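Local structure of fumarylacetoacetate hydrolase (Burkholderia xenovorans, 5TI1) at the interface of chains A and B. The protein hydrolyses fumarylacetoacetate to fumarate and acetoacetate, probably as the last step of phenylalanine and tyrosine breakdown, with a metal ion as cofactor. Numbering follows the deposited sequence. Chains: chain A/B, Fumarylacetoacetate hydrolase.

Contact 1 and contact 2 are neighbouring patches of one two-fold symmetric interface, their C-alpha centres about 17 Å apart, and each recurs with the chains exchanged. They share no residue but are linked through the chain: A:Glu181 of contact 1 lies four residues before A:Gly185 of contact 2, and helix 264-270, which carries B:Trp269, ends three residues before the segment 273-277 of contact 2. Contact 1 is polar and its centre lies about 19 Å from A:His160, the predicted proton acceptor. Contact 2 is apolar and water-bridged, its centre about 13 Å from A:His160. The pairing is consistent with the dimers known for this family, and may help hold active-site segments in place.

Contact 1: the interface of chains A and B. Residues chain A 177, 181, 309-311; chain B 206, 214-215, 269.
A:Glu181, in the loop that follows the 3-10 helix 177-180, meets the extended backbone of B:Arg214 and B:Pro215, while the equally extended A:Gln309 to A:Leu311 flanks it, in an arginine-carboxylate clasp between two copies of an FAH-family hydrolase. The salt bridge is side-on: NE and NH2 of B:Arg214 each take a different carboxylate oxygen. The guanidinium NE is 2.6 Å from A:Glu181 OE1 and meets its syn lone pair, whereas NH2 is 3.2 Å from OE2, which lies in the guanidinium plane. The two bonds differ in length, and the carboxylate and guanidinium planes stand 45° apart, which may contribute to the difference. NH2 also donates a nearly straight bond to the backbone carbonyl A:Gln309 O, 2.5 Å away, and therefore serves two acceptors. A bend at chi3 (54°) in B:Arg214 turns its head toward this pair. Hydrogen bonds thus fix the guanidinium's rotation from two segments of chain A.

Against the carboxylate carbon, the ring of B:Pro215 comes tip to tip with A:Glu181, its CD 3.4 Å from the glutamate CD. Water 1 joins A:Glu181 OE2 to the carbonyl B:Pro215 O, giving OE2 a second polar partner. The backbone carbonyl of A:Glu181 is read separately: the amide NE2 of B:Gln206 donates an almost linear bond of 2.9 Å to A:Glu181 O, approaching from above the carbonyl plane (46° out of it). The second shell sets that amide, since the indole NE1 of B:Trp269 donates to B:Gln206 OE1 at 3.1 Å, which supports the assignment of oxygen and nitrogen in the amide. The same indole turns its edge to A:Glu181 CG, while B:Pro215 CB sits over one ring face, toward its rim. Also against B:Gln206, the methyl CD1 of A:Leu311 rests on the amide carbon CD at 3.7 Å, the two side chains crossing obliquely.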
loop_
_atom_site.group_PDB
_atom_site.type_symbol
_atom_site.label_atom_id
_atom_site.label_comp_id
_atom_site.label_asym_id
_atom_site.label_seq_id
_atom_site.Cartn_x
_atom_site.Cartn_y
_atom_site.Cartn_z
ATOM N N PRO A 177 -15.323 -8.433 -20.653
ATOM C CA PRO A 177 -15.764 -9.740 -20.129
ATOM C C PRO A 177 -15.394 -9.975 -18.674
ATOM O O PRO A 177 -16.262 -10.336 -17.872
ATOM C CB PRO A 177 -15.075 -10.733 -21.074
ATOM C CG PRO A 177 -14.937 -9.977 -22.359
ATOM C CD PRO A 177 -14.632 -8.565 -21.949
ATOM N N GLU A 181 -17.058 -11.277 -14.263
ATOM C CA GLU A 181 -16.580 -12.521 -13.682
ATOM C C GLU A 181 -15.813 -12.334 -12.377
ATOM O O GLU A 181 -15.723 -13.282 -11.591
ATOM C CB GLU A 181 -15.694 -13.260 -14.695
ATOM C CG GLU A 181 -16.450 -13.685 -15.948
ATOM C CD GLU A 181 -17.104 -15.063 -15.813
ATOM O OE1 GLU A 181 -17.720 -15.532 -16.795
ATOM O OE2 GLU A 181 -16.988 -15.677 -14.731
ATOM N N GLN A 309 -23.797 -16.233 -13.463
ATOM C CA GLN A 309 -23.496 -16.596 -12.091
ATOM C C GLN A 309 -21.984 -16.702 -11.924
ATOM O O GLN A 309 -21.320 -17.361 -12.737
ATOM C CB GLN A 309 -24.171 -17.920 -11.725
ATOM C CG GLN A 309 -23.976 -18.300 -10.270
ATOM C CD GLN A 309 -24.759 -19.528 -9.863
ATOM O OE1 GLN A 309 -24.774 -20.538 -10.571
ATOM N NE2 GLN A 309 -25.414 -19.449 -8.711
ATOM N N PRO A 310 -21.405 -16.072 -10.907
ATOM C CA PRO A 310 -19.948 -16.116 -10.746
ATOM C C PRO A 310 -19.472 -17.518 -10.397
ATOM O O PRO A 310 -20.245 -18.405 -10.041
ATOM C CB PRO A 310 -19.682 -15.135 -9.599
ATOM C CG PRO A 310 -20.911 -14.263 -9.552
ATOM C CD PRO A 310 -22.036 -15.172 -9.930
ATOM N N LEU A 311 -18.157 -17.698 -10.505
ATOM C CA LEU A 311 -17.523 -18.918 -10.031
ATOM C C LEU A 311 -17.862 -19.154 -8.563
ATOM O O LEU A 311 -18.148 -18.217 -7.807
ATOM C CB LEU A 311 -16.015 -18.836 -10.227
ATOM C CG LEU A 311 -15.573 -18.961 -11.683
ATOM C CD1 LEU A 311 -14.125 -18.531 -11.808
ATOM C CD2 LEU A 311 -15.759 -20.389 -12.192
ATOM N N GLN B 206 -8.518 -17.171 -10.991
ATOM C CA GLN B 206 -9.262 -17.291 -12.237
ATOM C C GLN B 206 -8.297 -17.358 -13.412
ATOM O O GLN B 206 -7.402 -16.518 -13.541
ATOM C CB GLN B 206 -10.227 -16.114 -12.418
ATOM C CG GLN B 206 -11.294 -16.006 -11.340
ATOM C CD GLN B 206 -12.506 -15.196 -11.782
ATOM O OE1 GLN B 206 -12.755 -15.023 -12.981
ATOM N NE2 GLN B 206 -13.271 -14.701 -10.809
ATOM N N ARG B 214 -15.923 -18.935 -20.676
ATOM C CA ARG B 214 -15.834 -18.330 -19.357
ATOM C C ARG B 214 -14.606 -18.836 -18.608
ATOM O O ARG B 214 -14.109 -19.931 -18.886
ATOM C CB ARG B 214 -17.097 -18.638 -18.545
ATOM C CG ARG B 214 -18.367 -18.054 -19.152
ATOM C CD ARG B 214 -19.548 -18.231 -18.218
ATOM N NE ARG B 214 -19.272 -17.678 -16.894
ATOM C CZ ARG B 214 -20.060 -17.854 -15.843
ATOM N NH1 ARG B 214 -21.172 -18.566 -15.966
ATOM N NH2 ARG B 214 -19.737 -17.333 -14.669
ATOM N N PRO B 215 -14.088 -18.060 -17.655
ATOM C CA PRO B 215 -12.877 -18.478 -16.942
ATOM C C PRO B 215 -13.125 -19.646 -15.994
ATOM O O PRO B 215 -14.253 -19.958 -15.608
ATOM C CB PRO B 215 -12.472 -17.221 -16.165
ATOM C CG PRO B 215 -13.741 -16.483 -15.978
ATOM C CD PRO B 215 -14.519 -16.712 -17.245
ATOM N N TRP B 269 -5.717 -12.355 -17.392
ATOM C CA TRP B 269 -7.172 -12.315 -17.356
ATOM C C TRP B 269 -7.714 -11.155 -16.521
ATOM O O TRP B 269 -8.789 -10.632 -16.834
ATOM C CB TRP B 269 -7.696 -13.652 -16.830
ATOM C CG TRP B 269 -9.164 -13.700 -16.522
ATOM C CD1 TRP B 269 -9.733 -14.005 -15.317
ATOM C CD2 TRP B 269 -10.250 -13.461 -17.428
ATOM N NE1 TRP B 269 -11.107 -13.976 -15.418
ATOM C CE2 TRP B 269 -11.450 -13.641 -16.701
ATOM C CE3 TRP B 269 -10.326 -13.120 -18.784
ATOM C CZ2 TRP B 269 -12.708 -13.479 -17.281
ATOM C CZ3 TRP B 269 -11.580 -12.963 -19.360
ATOM C CH2 TRP B 269 -12.754 -13.139 -18.608
HETATM O O HOH W 1 -16.848 -18.534 -15.010
#

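Contact 2: the interface of chains A and B. Residues chain A 185-186, 274-276; chain B 273-277.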
loop_
_atom_site.group_PDB
_atom_site.type_symbol
_atom_site.label_atom_id
_atom_site.label_comp_id
_atom_site.label_asym_id
_atom_site.label_seq_id
_atom_site.Cartn_x
_atom_site.Cartn_y
_atom_site.Cartn_z
ATOM N N GLY A 185 -10.070 -4.898 -9.146
ATOM C CA GLY A 185 -9.612 -3.879 -8.227
ATOM C C GLY A 185 -8.126 -3.668 -8.401
ATOM O O GLY A 185 -7.469 -4.338 -9.198
ATOM N N TYR A 186 -7.599 -2.720 -7.629
ATOM C CA TYR A 186 -6.194 -2.355 -7.727
ATOM C C TYR A 186 -5.720 -1.936 -6.345
ATOM O O TYR A 186 -6.528 -1.571 -5.486
ATOM C CB TYR A 186 -5.969 -1.239 -8.766
ATOM C CG TYR A 186 -6.597 0.097 -8.389
ATOM C CD1 TYR A 186 -7.956 0.334 -8.585
ATOM C CD2 TYR A 186 -5.828 1.121 -7.832
ATOM C CE1 TYR A 186 -8.535 1.553 -8.229
ATOM C CE2 TYR A 186 -6.393 2.331 -7.472
ATOM C CZ TYR A 186 -7.750 2.548 -7.675
ATOM O OH TYR A 186 -8.316 3.763 -7.305
ATOM N N LEU A 274 -0.396 -0.707 -16.469
ATOM C CA LEU A 274 -0.263 -1.045 -15.057
ATOM C C LEU A 274 -1.343 -0.419 -14.183
ATOM O O LEU A 274 -1.353 -0.648 -12.964
ATOM C CB LEU A 274 1.130 -0.642 -14.558
ATOM C CG LEU A 274 2.288 -1.315 -15.319
ATOM C CD1 LEU A 274 3.617 -0.816 -14.779
ATOM C CD2 LEU A 274 2.220 -2.854 -15.290
ATOM N N GLY A 275 -2.260 0.345 -14.773
ATOM C CA GLY A 275 -3.388 0.875 -14.047
ATOM C C GLY A 275 -3.183 2.297 -13.574
ATOM O O GLY A 275 -2.154 2.935 -13.839
ATOM N N PRO A 276 -4.173 2.827 -12.865
ATOM C CA PRO A 276 -4.073 4.216 -12.410
ATOM C C PRO A 276 -2.989 4.347 -11.358
ATOM O O PRO A 276 -2.784 3.455 -10.532
ATOM C CB PRO A 276 -5.467 4.517 -11.839
ATOM C CG PRO A 276 -6.042 3.186 -11.492
ATOM C CD PRO A 276 -5.452 2.199 -12.490
ATOM N N PRO B 273 -8.877 -2.993 -16.854
ATOM C CA PRO B 273 -7.932 -1.898 -17.094
ATOM C C PRO B 273 -7.174 -1.381 -15.871
ATOM O O PRO B 273 -6.428 -0.417 -16.022
ATOM C CB PRO B 273 -8.847 -0.792 -17.612
ATOM C CG PRO B 273 -10.083 -0.968 -16.773
ATOM C CD PRO B 273 -10.215 -2.470 -16.522
ATOM N N LEU B 274 -7.373 -1.969 -14.695
ATOM C CA LEU B 274 -6.830 -1.395 -13.470
ATOM C C LEU B 274 -5.477 -1.975 -13.073
ATOM O O LEU B 274 -4.965 -1.625 -12.004
ATOM C CB LEU B 274 -7.821 -1.573 -12.317
ATOM C CG LEU B 274 -9.208 -0.947 -12.521
ATOM C CD1 LEU B 274 -10.152 -1.349 -11.400
ATOM C CD2 LEU B 274 -9.138 0.580 -12.660
ATOM N N GLY B 275 -4.892 -2.847 -13.891
ATOM C CA GLY B 275 -3.539 -3.302 -13.674
ATOM C C GLY B 275 -3.431 -4.661 -13.010
ATOM O O GLY B 275 -4.426 -5.306 -12.664
ATOM N N PRO B 276 -2.197 -5.118 -12.812
ATOM C CA PRO B 276 -1.994 -6.406 -12.145
ATOM C C PRO B 276 -2.426 -6.326 -10.691
ATOM O O PRO B 276 -2.218 -5.320 -10.014
ATOM C CB PRO B 276 -0.486 -6.631 -12.276
ATOM C CG PRO B 276 0.075 -5.251 -12.299
ATOM C CD PRO B 276 -0.924 -4.422 -13.070
ATOM N N PHE B 277 -3.048 -7.394 -10.211
ATOM C CA PHE B 277 -3.596 -7.347 -8.863
ATOM C C PHE B 277 -3.343 -8.666 -8.136
ATOM O O PHE B 277 -2.295 -8.826 -7.501
ATOM C CB PHE B 277 -5.086 -7.001 -8.918
ATOM C CG PHE B 277 -5.710 -6.780 -7.568
ATOM C CD1 PHE B 277 -5.111 -5.940 -6.643
ATOM C CD2 PHE B 277 -6.897 -7.400 -7.230
ATOM C CE1 PHE B 277 -5.685 -5.721 -5.407
ATOM C CE2 PHE B 277 -7.472 -7.198 -5.994
ATOM C CZ PHE B 277 -6.861 -6.348 -5.079
HETATM O O HOH W 2 -6.885 -5.026 -11.864
HETATM O O HOH W 3 -2.649 -0.792 -10.545
#
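B:Leu274 and A:Tyr186 touch where the Pro-Leu-Gly-Pro-Phe segment (273-277) of the FAH-family C-terminal region meets strand 185-187 and the same segment of the other chain.

The direct contacts across the interface are mainly apolar. The B:Leu274 side chain reaches across with both branches: CD1 lies 3.9 Å from CD1 on the rim of the A:Tyr186 ring, and CD2 lies 4.0 Å from A:Pro276 CD. The tyrosine ring is placed by a chi1 of 66°, which sets CG between the backbone N and the carbonyl carbon; A:Pro276 CG sits over the centre of one face, so a proline of its own chain, itself in contact with B:Leu274, backs the ring. The two-fold relation shows in a reciprocal pair, A:Leu274 CA being 4.0 Å from B:Pro276 CD just as A:Pro276 CD packs on B:Leu274 CA. A:Gly275 and B:Gly275 both have positive phi (97° and 100°), and their CA atoms face the opposing Leu274 carbonyls.

A carbonyl-to-ring contact involves B:Phe277. The oxygen of A:Gly185 stands over one face of its ring, offset toward the rim and 3.4 Å from CG. This is van der Waals packing rather than a hydrogen bond.

Polar links are made through water, since no N or O of one chain comes within bonding distance of the other. Water 3 joins the two symmetry-related carbonyls, at 2.7 Å from A:Leu274 O and 2.9 Å from B:Leu274 O. Water 2 similarly connects A:Gly185 O, 2.8 Å away, with B:Gly275 O, 2.6 Å away. With carbonyl oxygens as both partners, each water probably donates to both.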